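Local coordinates for protein Can2 (Sulfobacillus thermosulfidooxidans, PDB 7BDV) that binds cyclic tetra-adenylate and acts as a dual-specificity nuclease that potentiates type III CRISPR defence, at residues T76-D81 with A104-F109; W167-E171 with S230-F236; G239-E243 with F328-Y332; L249-I253 with L356-I361. The contacts are given in a common frame with arbitrary orientation. Residues are numbered along the deposited sequence.

Interaction 1. Residues T76-D81 with A104-F109; sequences TQRICD and AAFDRF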
loop_
_atom_site.group_PDB
_atom_site.type_symbol
_atom_site.label_atom_id
_atom_site.label_comp_id
_atom_site.label_asym_id
_atom_site.label_seq_id
_atom_site.Cartn_x
_atom_site.Cartn_y
_atom_site.Cartn_z
ATOM N N THR A 76 -12.574 3.323 28.328
ATOM C CA THR A 76 -12.937 2.069 27.625
ATOM C C THR A 76 -13.223 1.002 28.675
ATOM O O THR A 76 -14.172 0.235 28.455
ATOM C CB THR A 76 -11.892 1.680 26.575
ATOM O OG1 THR A 76 -11.900 2.756 25.643
ATOM C CG2 THR A 76 -12.197 0.393 25.845
ATOM N N GLN A 77 -12.437 0.959 29.754
ATOM C CA GLN A 77 -12.659 0.047 30.912
ATOM C C GLN A 77 -14.070 0.264 31.475
ATOM O O GLN A 77 -14.731 -0.736 31.807
ATOM C CB GLN A 77 -11.619 0.274 32.007
ATOM C CG GLN A 77 -10.270 -0.368 31.703
ATOM C CD GLN A 77 -9.278 -0.071 32.795
ATOM O OE1 GLN A 77 -9.027 1.075 33.143
ATOM N NE2 GLN A 77 -8.716 -1.107 33.376
ATOM N N ARG A 78 -14.512 1.520 31.590
ATOM C CA ARG A 78 -15.855 1.861 32.140
ATOM C C ARG A 78 -16.947 1.354 31.180
ATOM O O ARG A 78 -17.938 0.808 31.667
ATOM C CB ARG A 78 -15.968 3.364 32.410
ATOM N N ILE A 79 -16.774 1.510 29.868
ATOM C CA ILE A 79 -17.786 1.078 28.854
ATOM C C ILE A 79 -17.892 -0.454 28.870
ATOM O O ILE A 79 -19.025 -0.977 28.778
ATOM C CB ILE A 79 -17.459 1.635 27.453
ATOM C CG1 ILE A 79 -17.504 3.168 27.436
ATOM C CG2 ILE A 79 -18.368 1.024 26.401
ATOM N N CYS A 80 -16.764 -1.162 28.975
ATOM C CA CYS A 80 -16.738 -2.645 29.028
ATOM C C CYS A 80 -17.399 -3.124 30.334
ATOM O O CYS A 80 -18.195 -4.077 30.273
ATOM C CB CYS A 80 -15.330 -3.189 28.840
ATOM S SG CYS A 80 -14.749 -2.986 27.137
ATOM N N ASP A 81 -17.101 -2.484 31.464
ATOM C CA ASP A 81 -17.804 -2.711 32.759
ATOM C C ASP A 81 -19.321 -2.587 32.541
ATOM O O ASP A 81 -20.037 -3.509 32.949
ATOM C CB ASP A 81 -17.302 -1.769 33.854
ATOM C CG ASP A 81 -15.955 -2.151 34.459
ATOM O OD1 ASP A 81 -15.499 -3.287 34.214
ATOM O OD2 ASP A 81 -15.377 -1.318 35.190
ATOM N N ALA A 104 -7.767 -2.370 27.298
ATOM C CA ALA A 104 -8.847 -1.958 28.225
ATOM C C ALA A 104 -9.895 -3.070 28.292
ATOM O O ALA A 104 -10.245 -3.489 29.405
ATOM C CB ALA A 104 -9.440 -0.658 27.759
ATOM N N ALA A 105 -10.343 -3.545 27.137
ATOM C CA ALA A 105 -11.441 -4.528 27.003
ATOM C C ALA A 105 -10.952 -5.884 27.495
ATOM O O ALA A 105 -11.645 -6.527 28.266
ATOM C CB ALA A 105 -11.928 -4.552 25.571
ATOM N N PHE A 106 -9.761 -6.313 27.074
ATOM C CA PHE A 106 -9.142 -7.560 27.571
ATOM C C PHE A 106 -9.171 -7.577 29.100
ATOM O O PHE A 106 -9.672 -8.565 29.691
ATOM C CB PHE A 106 -7.714 -7.699 27.049
ATOM C CG PHE A 106 -7.103 -9.030 27.345
ATOM C CD1 PHE A 106 -7.358 -10.127 26.536
ATOM C CD2 PHE A 106 -6.241 -9.177 28.410
ATOM C CE1 PHE A 106 -6.750 -11.346 26.793
ATOM C CE2 PHE A 106 -5.610 -10.391 28.646
ATOM C CZ PHE A 106 -5.878 -11.477 27.849
ATOM N N ASP A 107 -8.653 -6.518 29.726
ATOM C CA ASP A 107 -8.540 -6.393 31.200
ATOM C C ASP A 107 -9.886 -6.690 31.892
ATOM O O ASP A 107 -9.886 -7.462 32.861
ATOM C CB ASP A 107 -8.034 -5.004 31.594
ATOM C CG ASP A 107 -7.823 -4.870 33.093
ATOM O OD1 ASP A 107 -6.788 -5.364 33.590
ATOM O OD2 ASP A 107 -8.716 -4.292 33.767
ATOM N N ARG A 108 -10.982 -6.079 31.445
ATOM C CA ARG A 108 -12.312 -6.200 32.108
ATOM C C ARG A 108 -12.934 -7.566 31.798
ATOM O O ARG A 108 -13.594 -8.121 32.684
ATOM C CB ARG A 108 -13.262 -5.092 31.653
ATOM C CG ARG A 108 -12.762 -3.684 31.922
ATOM C CD ARG A 108 -11.996 -3.538 33.228
ATOM N NE ARG A 108 -12.826 -3.903 34.361
ATOM C CZ ARG A 108 -12.380 -4.273 35.557
ATOM N NH1 ARG A 108 -11.081 -4.365 35.804
ATOM N NH2 ARG A 108 -13.247 -4.569 36.509
ATOM N N PHE A 109 -12.723 -8.100 30.590
ATOM C CA PHE A 109 -13.251 -9.423 30.184
ATOM C C PHE A 109 -12.479 -10.526 30.919
ATOM O O PHE A 109 -13.109 -11.511 31.335
ATOM C CB PHE A 109 -13.257 -9.563 28.665
ATOM C CG PHE A 109 -14.501 -9.013 28.023
ATOM C CD1 PHE A 109 -14.667 -7.658 27.855
ATOM C CD2 PHE A 109 -15.482 -9.866 27.562
ATOM C CE1 PHE A 109 -15.813 -7.153 27.250
ATOM C CE2 PHE A 109 -16.634 -9.369 26.979
ATOM C CZ PHE A 109 -16.788 -8.018 26.809
HETATM O O HOH W 1 -16.481 -5.495 35.580
#
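R108 reaches back across Q77 and C80 on the neighbouring helix, its CG 3.5 Å from Q77 O and its CB 4.0 Å from C80 CB. From there the side chain carries its guanidinium to D81, where R108 NE donates to D81 OD1 at 2.7 Å in a short, nearly straight salt bridge that meets the guanidinium at its edge. On its own helix R108 NH1 makes a second salt bridge to D107 OD2, 3.1 Å away, so the arginine joins two acids on different helices. D107 OD2 also accepts from Q77 NE2 at 3.2 Å, which completes a polar strip along the seam.

Beneath that strip the packing is apolar. A104 turns its methyl toward helix 73-86, and T76 CG2 sits 3.5 Å from A104 CB. One turn on, C80 SG rests 3.6 Å from A105 CB, and C80 CB lies 4.3 Å from F109 CE1. These small residues let the axes approach to 8.4 Å, crossing at -42°. A105 and F109 also pack on strand 90-93, while F106, on another side of helix 99-111, meets L103 of the second subunit. Two helices side by side on the parallel part of the sheet, each following one strand and leading into the next, are typical of Rossmann-like folds, here the CARF domain.

Interaction 2. Residues W167-E171 with S230-F236; sequences WREVE and SDQARQF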
loop_
_atom_site.group_PDB
_atom_site.type_symbol
_atom_site.label_atom_id
_atom_site.label_comp_id
_atom_site.label_asym_id
_atom_site.label_seq_id
_atom_site.Cartn_x
_atom_site.Cartn_y
_atom_site.Cartn_z
ATOM N N TRP A 167 -9.799 -22.343 -30.234
ATOM C CA TRP A 167 -8.493 -21.714 -29.915
ATOM C C TRP A 167 -7.864 -22.205 -28.628
ATOM O O TRP A 167 -6.743 -21.753 -28.393
ATOM C CB TRP A 167 -8.643 -20.198 -29.810
ATOM C CG TRP A 167 -9.182 -19.576 -31.058
ATOM C CD1 TRP A 167 -9.169 -20.114 -32.311
ATOM C CD2 TRP A 167 -9.838 -18.308 -31.166
ATOM N NE1 TRP A 167 -9.741 -19.246 -33.198
ATOM C CE2 TRP A 167 -10.165 -18.134 -32.527
ATOM C CE3 TRP A 167 -10.139 -17.291 -30.259
ATOM C CZ2 TRP A 167 -10.796 -16.986 -33.000
ATOM C CZ3 TRP A 167 -10.773 -16.166 -30.724
ATOM C CH2 TRP A 167 -11.098 -16.018 -32.073
ATOM N N ARG A 168 -8.524 -23.067 -27.853
ATOM C CA ARG A 168 -7.948 -23.699 -26.639
ATOM C C ARG A 168 -6.636 -24.428 -26.994
ATOM O O ARG A 168 -5.665 -24.340 -26.189
ATOM C CB ARG A 168 -8.967 -24.655 -26.006
ATOM N N GLU A 169 -6.597 -25.119 -28.134
ATOM C CA GLU A 169 -5.386 -25.842 -28.616
ATOM C C GLU A 169 -4.245 -24.839 -28.802
ATOM O O GLU A 169 -3.110 -25.188 -28.437
ATOM C CB GLU A 169 -5.657 -26.583 -29.926
ATOM N N VAL A 170 -4.539 -23.655 -29.345
ATOM C CA VAL A 170 -3.531 -22.594 -29.645
ATOM C C VAL A 170 -2.967 -22.078 -28.318
ATOM O O VAL A 170 -1.730 -21.967 -28.200
ATOM C CB VAL A 170 -4.130 -21.455 -30.493
ATOM C CG1 VAL A 170 -3.079 -20.408 -30.824
ATOM C CG2 VAL A 170 -4.751 -21.978 -31.773
ATOM N N GLU A 171 -3.868 -21.807 -27.366
ATOM C CA GLU A 171 -3.580 -21.340 -25.991
ATOM C C GLU A 171 -2.533 -22.258 -25.335
ATOM O O GLU A 171 -1.510 -21.711 -24.839
ATOM C CB GLU A 171 -4.903 -21.311 -25.221
ATOM C CG GLU A 171 -4.773 -20.961 -23.769
ATOM C CD GLU A 171 -6.026 -21.319 -22.976
ATOM O OE1 GLU A 171 -7.158 -21.118 -23.519
ATOM O OE2 GLU A 171 -5.881 -21.834 -21.850
ATOM N N SER A 230 -11.108 -11.378 -36.853
ATOM C CA SER A 230 -12.183 -10.739 -36.037
ATOM C C SER A 230 -11.565 -9.927 -34.903
ATOM O O SER A 230 -10.353 -10.094 -34.653
ATOM C CB SER A 230 -13.156 -11.767 -35.466
ATOM O OG SER A 230 -12.516 -12.626 -34.523
ATOM N N ASP A 231 -12.367 -9.109 -34.221
ATOM C CA ASP A 231 -11.931 -8.400 -32.991
ATOM C C ASP A 231 -11.622 -9.434 -31.894
ATOM O O ASP A 231 -10.640 -9.200 -31.131
ATOM C CB ASP A 231 -12.947 -7.375 -32.490
ATOM C CG ASP A 231 -12.367 -6.508 -31.376
ATOM O OD1 ASP A 231 -11.443 -5.697 -31.675
ATOM O OD2 ASP A 231 -12.806 -6.679 -30.207
ATOM N N GLN A 232 -12.399 -10.526 -31.800
ATOM C CA GLN A 232 -12.171 -11.522 -30.722
ATOM C C GLN A 232 -10.815 -12.202 -30.969
ATOM O O GLN A 232 -10.103 -12.410 -29.976
ATOM C CB GLN A 232 -13.372 -12.430 -30.485
ATOM C CG GLN A 232 -13.450 -13.656 -31.360
ATOM C CD GLN A 232 -14.612 -14.520 -30.930
ATOM O OE1 GLN A 232 -15.103 -14.413 -29.809
ATOM N NE2 GLN A 232 -15.062 -15.398 -31.812
ATOM N N ALA A 233 -10.448 -12.482 -32.224
ATOM C CA ALA A 233 -9.119 -13.015 -32.606
ATOM C C ALA A 233 -8.021 -12.034 -32.167
ATOM O O ALA A 233 -6.981 -12.495 -31.654
ATOM C CB ALA A 233 -9.064 -13.290 -34.082
ATOM N N ARG A 234 -8.233 -10.739 -32.389
ATOM C CA ARG A 234 -7.273 -9.667 -32.013
ATOM C C ARG A 234 -7.092 -9.683 -30.492
ATOM O O ARG A 234 -5.939 -9.730 -30.042
ATOM C CB ARG A 234 -7.748 -8.293 -32.492
ATOM C CG ARG A 234 -6.687 -7.201 -32.411
ATOM C CD ARG A 234 -7.271 -5.845 -32.740
ATOM N NE ARG A 234 -8.404 -5.532 -31.870
ATOM C CZ ARG A 234 -8.323 -4.938 -30.682
ATOM N NH1 ARG A 234 -7.158 -4.535 -30.197
ATOM N N GLN A 235 -8.192 -9.678 -29.734
ATOM C CA GLN A 235 -8.180 -9.702 -28.251
ATOM C C GLN A 235 -7.356 -10.897 -27.751
ATOM O O GLN A 235 -6.518 -10.692 -26.837
ATOM C CB GLN A 235 -9.598 -9.763 -27.695
ATOM C CG GLN A 235 -10.324 -8.426 -27.733
ATOM C CD GLN A 235 -11.689 -8.518 -27.088
ATOM O OE1 GLN A 235 -11.893 -9.281 -26.141
ATOM N NE2 GLN A 235 -12.631 -7.730 -27.589
ATOM N N PHE A 236 -7.585 -12.081 -28.330
ATOM C CA PHE A 236 -6.877 -13.344 -28.010
ATOM C C PHE A 236 -5.370 -13.151 -28.235
ATOM O O PHE A 236 -4.579 -13.629 -27.433
ATOM C CB PHE A 236 -7.443 -14.498 -28.840
ATOM C CG PHE A 236 -6.824 -15.842 -28.561
ATOM C CD1 PHE A 236 -7.312 -16.672 -27.557
ATOM C CD2 PHE A 236 -5.729 -16.284 -29.292
ATOM C CE1 PHE A 236 -6.737 -17.907 -27.302
ATOM C CE2 PHE A 236 -5.156 -17.517 -29.030
ATOM C CZ PHE A 236 -5.680 -18.337 -28.049
#
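Two helix N termini meet here: W167, just before helix 168-176, plugs into the N-capped first turn of helix 231-254, the long helix of the Card1-like endonuclease domain. The far end of its indole is the main bump. W167 CH2 enters a shallow hollow lined by S230, Q232 and A233, lying 3.4 Å from Q232 CG and 4.0 Å from A233 CB, where the small alanine leaves room. S230 OG shapes the same turn by accepting from A233 N at 3.1 Å, the capping bond. The return bump is F236, whose ring slides into the angle between W167 and the first turn of helix 168-176. W167 CB covers one face of that ring, a CH-pi contact 4.2 Å from its centroid, while V170 CG1 meets its edge, 4.0 Å from F236 CE2. The two aromatic rings sit obliquely, with planes at 52°. At its polar end the indole NE1 is held by A213 O. F236 CZ reaches as far as W167 O, 3.6 Å away, the same carbonyl oxygen that accepts from E171 N at 3.1 Å.

Interaction 3. Residues G239-E243 with F328-Y332; sequences GGWFE and FASYY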
loop_
_atom_site.group_PDB
_atom_site.type_symbol
_atom_site.label_atom_id
_atom_site.label_comp_id
_atom_site.label_asym_id
_atom_site.label_seq_id
_atom_site.Cartn_x
_atom_site.Cartn_y
_atom_site.Cartn_z
ATOM N N GLY A 239 -2.548 -10.624 -25.747
ATOM C CA GLY A 239 -2.314 -11.236 -24.429
ATOM C C GLY A 239 -3.531 -11.967 -23.871
ATOM O O GLY A 239 -3.418 -12.483 -22.744
ATOM N N GLY A 240 -4.674 -12.003 -24.568
ATOM C CA GLY A 240 -5.858 -12.734 -24.064
ATOM C C GLY A 240 -5.562 -14.210 -23.883
ATOM O O GLY A 240 -6.062 -14.821 -22.933
ATOM N N TRP A 241 -4.808 -14.820 -24.802
ATOM C CA TRP A 241 -4.459 -16.254 -24.715
ATOM C C TRP A 241 -3.794 -16.548 -23.357
ATOM O O TRP A 241 -4.080 -17.621 -22.730
ATOM C CB TRP A 241 -3.577 -16.668 -25.890
ATOM C CG TRP A 241 -2.197 -16.087 -25.828
ATOM C CD1 TRP A 241 -1.772 -14.962 -26.458
ATOM C CD2 TRP A 241 -1.046 -16.609 -25.137
ATOM N NE1 TRP A 241 -0.426 -14.788 -26.271
ATOM C CE2 TRP A 241 0.034 -15.757 -25.429
ATOM C CE3 TRP A 241 -0.812 -17.741 -24.349
ATOM C CZ2 TRP A 241 1.305 -15.947 -24.899
ATOM C CZ3 TRP A 241 0.450 -17.923 -23.818
ATOM C CH2 TRP A 241 1.491 -17.042 -24.096
ATOM N N PHE A 242 -2.933 -15.645 -22.872
ATOM C CA PHE A 242 -2.182 -15.901 -21.620
ATOM C C PHE A 242 -3.114 -15.723 -20.415
ATOM O O PHE A 242 -2.962 -16.459 -19.455
ATOM C CB PHE A 242 -0.985 -14.960 -21.494
ATOM C CG PHE A 242 -0.169 -15.238 -20.259
ATOM C CD1 PHE A 242 0.457 -16.462 -20.113
ATOM C CD2 PHE A 242 -0.099 -14.310 -19.216
ATOM C CE1 PHE A 242 1.186 -16.728 -18.959
ATOM C CE2 PHE A 242 0.643 -14.579 -18.080
ATOM C CZ PHE A 242 1.270 -15.796 -17.949
ATOM N N GLU A 243 -4.037 -14.772 -20.475
ATOM C CA GLU A 243 -5.079 -14.583 -19.425
ATOM C C GLU A 243 -5.879 -15.877 -19.302
ATOM O O GLU A 243 -6.150 -16.264 -18.220
ATOM C CB GLU A 243 -5.998 -13.397 -19.772
ATOM C CG GLU A 243 -5.262 -12.072 -19.948
ATOM C CD GLU A 243 -6.155 -10.851 -20.161
ATOM O OE1 GLU A 243 -7.016 -10.585 -19.267
ATOM O OE2 GLU A 243 -5.988 -10.157 -21.216
ATOM N N PHE A 328 1.937 -10.915 -10.139
ATOM C CA PHE A 328 2.114 -10.406 -11.486
ATOM C C PHE A 328 2.634 -11.548 -12.348
ATOM O O PHE A 328 3.754 -12.047 -12.116
ATOM C CB PHE A 328 3.014 -9.167 -11.458
ATOM C CG PHE A 328 3.302 -8.549 -12.802
ATOM C CD1 PHE A 328 2.384 -8.622 -13.837
ATOM C CD2 PHE A 328 4.479 -7.848 -13.026
ATOM C CE1 PHE A 328 2.642 -8.038 -15.063
ATOM C CE2 PHE A 328 4.730 -7.250 -14.257
ATOM C CZ PHE A 328 3.813 -7.350 -15.267
ATOM N N ALA A 329 1.816 -11.999 -13.288
ATOM C CA ALA A 329 2.101 -13.129 -14.204
ATOM C C ALA A 329 2.291 -12.582 -15.614
ATOM O O ALA A 329 1.465 -11.748 -16.043
ATOM C CB ALA A 329 0.972 -14.148 -14.141
ATOM N N SER A 330 3.342 -13.027 -16.297
ATOM C CA SER A 330 3.769 -12.571 -17.648
ATOM C C SER A 330 4.282 -13.764 -18.463
ATOM O O SER A 330 4.916 -14.672 -17.871
ATOM C CB SER A 330 4.837 -11.515 -17.505
ATOM O OG SER A 330 5.225 -10.992 -18.746
ATOM N N TYR A 331 4.055 -13.784 -19.777
ATOM C CA TYR A 331 4.693 -14.749 -20.708
ATOM C C TYR A 331 6.032 -14.178 -21.182
ATOM O O TYR A 331 6.836 -14.983 -21.667
ATOM C CB TYR A 331 3.776 -15.138 -21.882
ATOM C CG TYR A 331 3.490 -14.051 -22.892
ATOM C CD1 TYR A 331 4.343 -13.837 -23.965
ATOM C CD2 TYR A 331 2.355 -13.256 -22.798
ATOM C CE1 TYR A 331 4.122 -12.826 -24.871
ATOM C CE2 TYR A 331 2.105 -12.248 -23.708
ATOM C CZ TYR A 331 2.990 -12.030 -24.745
ATOM O OH TYR A 331 2.768 -11.038 -25.655
ATOM N N TYR A 332 6.261 -12.871 -21.035
ATOM C CA TYR A 332 7.486 -12.164 -21.498
ATOM C C TYR A 332 8.429 -11.966 -20.311
ATOM O O TYR A 332 7.996 -11.650 -19.207
ATOM C CB TYR A 332 7.134 -10.815 -22.145
#
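An aromatic cluster, with no hydrogen bond between the two segments, joins the long helix 231-254 to the end of strand 325-329 and the turn that follows it. Y331 is the central piece. W241 CZ2 sits over one face of its ring, 3.5 Å from Y331 CG, with the ring planes inclined at 47°. Toward F242 the tyrosine presents its edge in an offset edge-to-face pair, centroids 6.0 Å apart, and Y331 CB adds a CH-pi contact 4.3 Å from the centre of the F242 ring. The phenylalanine then extends along the backbone to the strand, where F242 CE2 lies 3.6 Å from A329 C and 4.0 Å from A329 CB. The tyrosine hydroxyl is hydrogen-bonded to N189 OD1, while F174 meets W241 edge-to-face, so neighbouring helices close over the cluster. Strand 325-329 runs parallel between 286-291 and 347-350. A long helix packed on such a mixed sheet is consistent with the PD-(D/E)XK-type core of a Card1-like endonuclease domain.

Interaction 4. Residues L249-I253 with L356-I361; sequences LLRQI and LHHQLI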
loop_
_atom_site.group_PDB
_atom_site.type_symbol
_atom_site.label_atom_id
_atom_site.label_comp_id
_atom_site.label_asym_id
_atom_site.label_seq_id
_atom_site.Cartn_x
_atom_site.Cartn_y
_atom_site.Cartn_z
ATOM N N LEU A 249 -5.137 -22.749 -15.458
ATOM C CA LEU A 249 -4.308 -23.335 -14.358
ATOM C C LEU A 249 -5.120 -23.263 -13.038
ATOM O O LEU A 249 -5.060 -24.212 -12.213
ATOM C CB LEU A 249 -2.971 -22.584 -14.213
ATOM C CG LEU A 249 -1.953 -22.788 -15.344
ATOM C CD1 LEU A 249 -0.614 -22.128 -15.026
ATOM C CD2 LEU A 249 -1.672 -24.250 -15.560
ATOM N N LEU A 250 -5.857 -22.179 -12.803
ATOM C CA LEU A 250 -6.612 -22.015 -11.527
ATOM C C LEU A 250 -7.808 -22.984 -11.500
ATOM O O LEU A 250 -8.117 -23.488 -10.409
ATOM C CB LEU A 250 -7.006 -20.554 -11.332
ATOM C CG LEU A 250 -5.801 -19.640 -11.091
ATOM C CD1 LEU A 250 -6.184 -18.191 -11.201
ATOM C CD2 LEU A 250 -5.138 -19.927 -9.753
ATOM N N ARG A 251 -8.412 -23.291 -12.642
ATOM C CA ARG A 251 -9.477 -24.329 -12.742
ATOM C C ARG A 251 -8.881 -25.711 -12.443
ATOM O O ARG A 251 -9.487 -26.464 -11.689
ATOM C CB ARG A 251 -10.111 -24.315 -14.127
ATOM C CG ARG A 251 -10.946 -23.070 -14.400
ATOM C CD ARG A 251 -11.821 -23.278 -15.623
ATOM N NE ARG A 251 -12.805 -24.338 -15.420
ATOM N N GLN A 252 -7.698 -26.048 -12.982
ATOM C CA GLN A 252 -7.006 -27.311 -12.641
ATOM C C GLN A 252 -6.782 -27.365 -11.137
ATOM O O GLN A 252 -7.203 -28.402 -10.496
ATOM C CB GLN A 252 -5.643 -27.466 -13.343
ATOM C CG GLN A 252 -5.720 -27.673 -14.839
ATOM C CD GLN A 252 -4.327 -27.865 -15.405
ATOM O OE1 GLN A 252 -3.485 -28.553 -14.814
ATOM N NE2 GLN A 252 -4.069 -27.207 -16.519
ATOM N N ILE A 253 -6.132 -26.336 -10.569
ATOM C CA ILE A 253 -5.793 -26.294 -9.122
ATOM C C ILE A 253 -7.086 -26.422 -8.277
ATOM O O ILE A 253 -7.042 -27.135 -7.247
ATOM C CB ILE A 253 -5.039 -25.008 -8.785
ATOM C CG1 ILE A 253 -3.615 -25.000 -9.360
ATOM C CG2 ILE A 253 -5.047 -24.787 -7.288
ATOM C CD1 ILE A 253 -3.029 -23.625 -9.382
ATOM N N LEU A 356 4.529 -21.604 -13.825
ATOM C CA LEU A 356 3.416 -20.845 -13.202
ATOM C C LEU A 356 2.621 -21.748 -12.262
ATOM O O LEU A 356 2.328 -21.308 -11.130
ATOM C CB LEU A 356 2.524 -20.236 -14.288
ATOM C CG LEU A 356 1.426 -19.299 -13.773
ATOM C CD1 LEU A 356 1.997 -18.123 -12.981
ATOM C CD2 LEU A 356 0.588 -18.808 -14.907
ATOM N N HIS A 357 2.314 -22.974 -12.667
ATOM C CA HIS A 357 1.455 -23.881 -11.853
ATOM C C HIS A 357 2.103 -24.024 -10.493
ATOM O O HIS A 357 1.454 -23.798 -9.482
ATOM C CB HIS A 357 1.250 -25.267 -12.492
ATOM C CG HIS A 357 0.382 -26.152 -11.646
ATOM N ND1 HIS A 357 0.916 -26.934 -10.612
ATOM C CD2 HIS A 357 -0.967 -26.307 -11.589
ATOM C CE1 HIS A 357 -0.065 -27.590 -10.020
ATOM N NE2 HIS A 357 -1.234 -27.219 -10.587
ATOM N N HIS A 358 3.385 -24.367 -10.479
ATOM C CA HIS A 358 4.145 -24.566 -9.231
ATOM C C HIS A 358 4.160 -23.285 -8.393
ATOM O O HIS A 358 4.015 -23.391 -7.128
ATOM C CB HIS A 358 5.563 -25.045 -9.555
ATOM C CG HIS A 358 6.348 -25.255 -8.326
ATOM N ND1 HIS A 358 7.276 -24.331 -7.894
ATOM C CD2 HIS A 358 6.327 -26.274 -7.429
ATOM C CE1 HIS A 358 7.821 -24.778 -6.773
ATOM N NE2 HIS A 358 7.264 -25.989 -6.468
ATOM N N GLN A 359 4.347 -22.132 -9.034
ATOM C CA GLN A 359 4.393 -20.809 -8.368
ATOM C C GLN A 359 3.011 -20.457 -7.794
ATOM O O GLN A 359 2.946 -19.919 -6.719
ATOM C CB GLN A 359 4.913 -19.754 -9.346
ATOM C CG GLN A 359 6.389 -19.951 -9.648
ATOM C CD GLN A 359 6.969 -18.819 -10.444
ATOM O OE1 GLN A 359 6.652 -18.626 -11.612
ATOM N NE2 GLN A 359 7.885 -18.107 -9.811
ATOM N N LEU A 360 1.937 -20.762 -8.505
ATOM C CA LEU A 360 0.563 -20.491 -8.013
ATOM C C LEU A 360 0.330 -21.294 -6.733
ATOM O O LEU A 360 -0.176 -20.701 -5.754
ATOM C CB LEU A 360 -0.441 -20.844 -9.114
ATOM C CG LEU A 360 -0.594 -19.813 -10.217
ATOM C CD1 LEU A 360 -1.545 -20.321 -11.290
ATOM C CD2 LEU A 360 -1.156 -18.529 -9.666
ATOM N N ILE A 361 0.733 -22.566 -6.705
ATOM C CA ILE A 361 0.566 -23.465 -5.524
ATOM C C ILE A 361 1.400 -22.896 -4.359
ATOM O O ILE A 361 0.842 -22.773 -3.212
ATOM C CB ILE A 361 0.909 -24.923 -5.868
ATOM C CG1 ILE A 361 -0.077 -25.521 -6.882
ATOM C CG2 ILE A 361 0.998 -25.787 -4.612
ATOM C CD1 ILE A 361 -1.502 -25.648 -6.389
#
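L249 opens the contact with its CA-to-CB bond directed toward the first turn of helix 356-365: L249 CD1 lies 3.5 Å from L356 CD2 and 3.9 Å from H357 N, while L249 CB sits 4.0 Å from L360 CD1. L250 leaves its helix more to the side, yet L250 CD2 still comes within 3.9 Å of L360 CD1. Both L250 and L360 touch I290 of strand 286-291, so the two helices lie together against the mixed sheet of the Card1-like endonuclease domain, and L250 spreads further over V279 and F281 of the adjoining strand. Here the axes pass 10.6 Å apart and cross at -57°, an angle that suits ridges-into-grooves packing of i to i+4 ridges: L249 and I253 form one ridge, and L356 with L360 and H357 with I361 border the groove that receives it. One turn after L249, I253 fills the other end of that groove. I253 CD1 is 3.8 Å from L360 CB, and I253 CG1 stands 3.5 Å from H357 NE2, the imidazole lying along the more exposed border. The same I253 CG1 also meets I361 CD1 at 3.7 Å, beside Y257 and I259 in the loop after helix 231-254.

In the fold
From the N terminus, interaction 1 closes first, a loop of 22 residues through strand 90-93 within the CARF domain, and it stands apart: its centre is 47 to 62 Å from the others. The remaining three all use helix 231-254. Interaction 2 ties the start of that helix back to helix 168-176 across 58 residues. Interactions 3 and 4, closing loops of 84 and 102 residues, then cross, their segments alternating along the chain, and together they bring the middle and end of the long helix to strand 325-329 and helix 356-365. Interactions 2 and 3 touch, with F236 O 2.9 Å from W241 N, and A329 CB meets L356 CD1 at 4.3 Å between interactions 3 and 4.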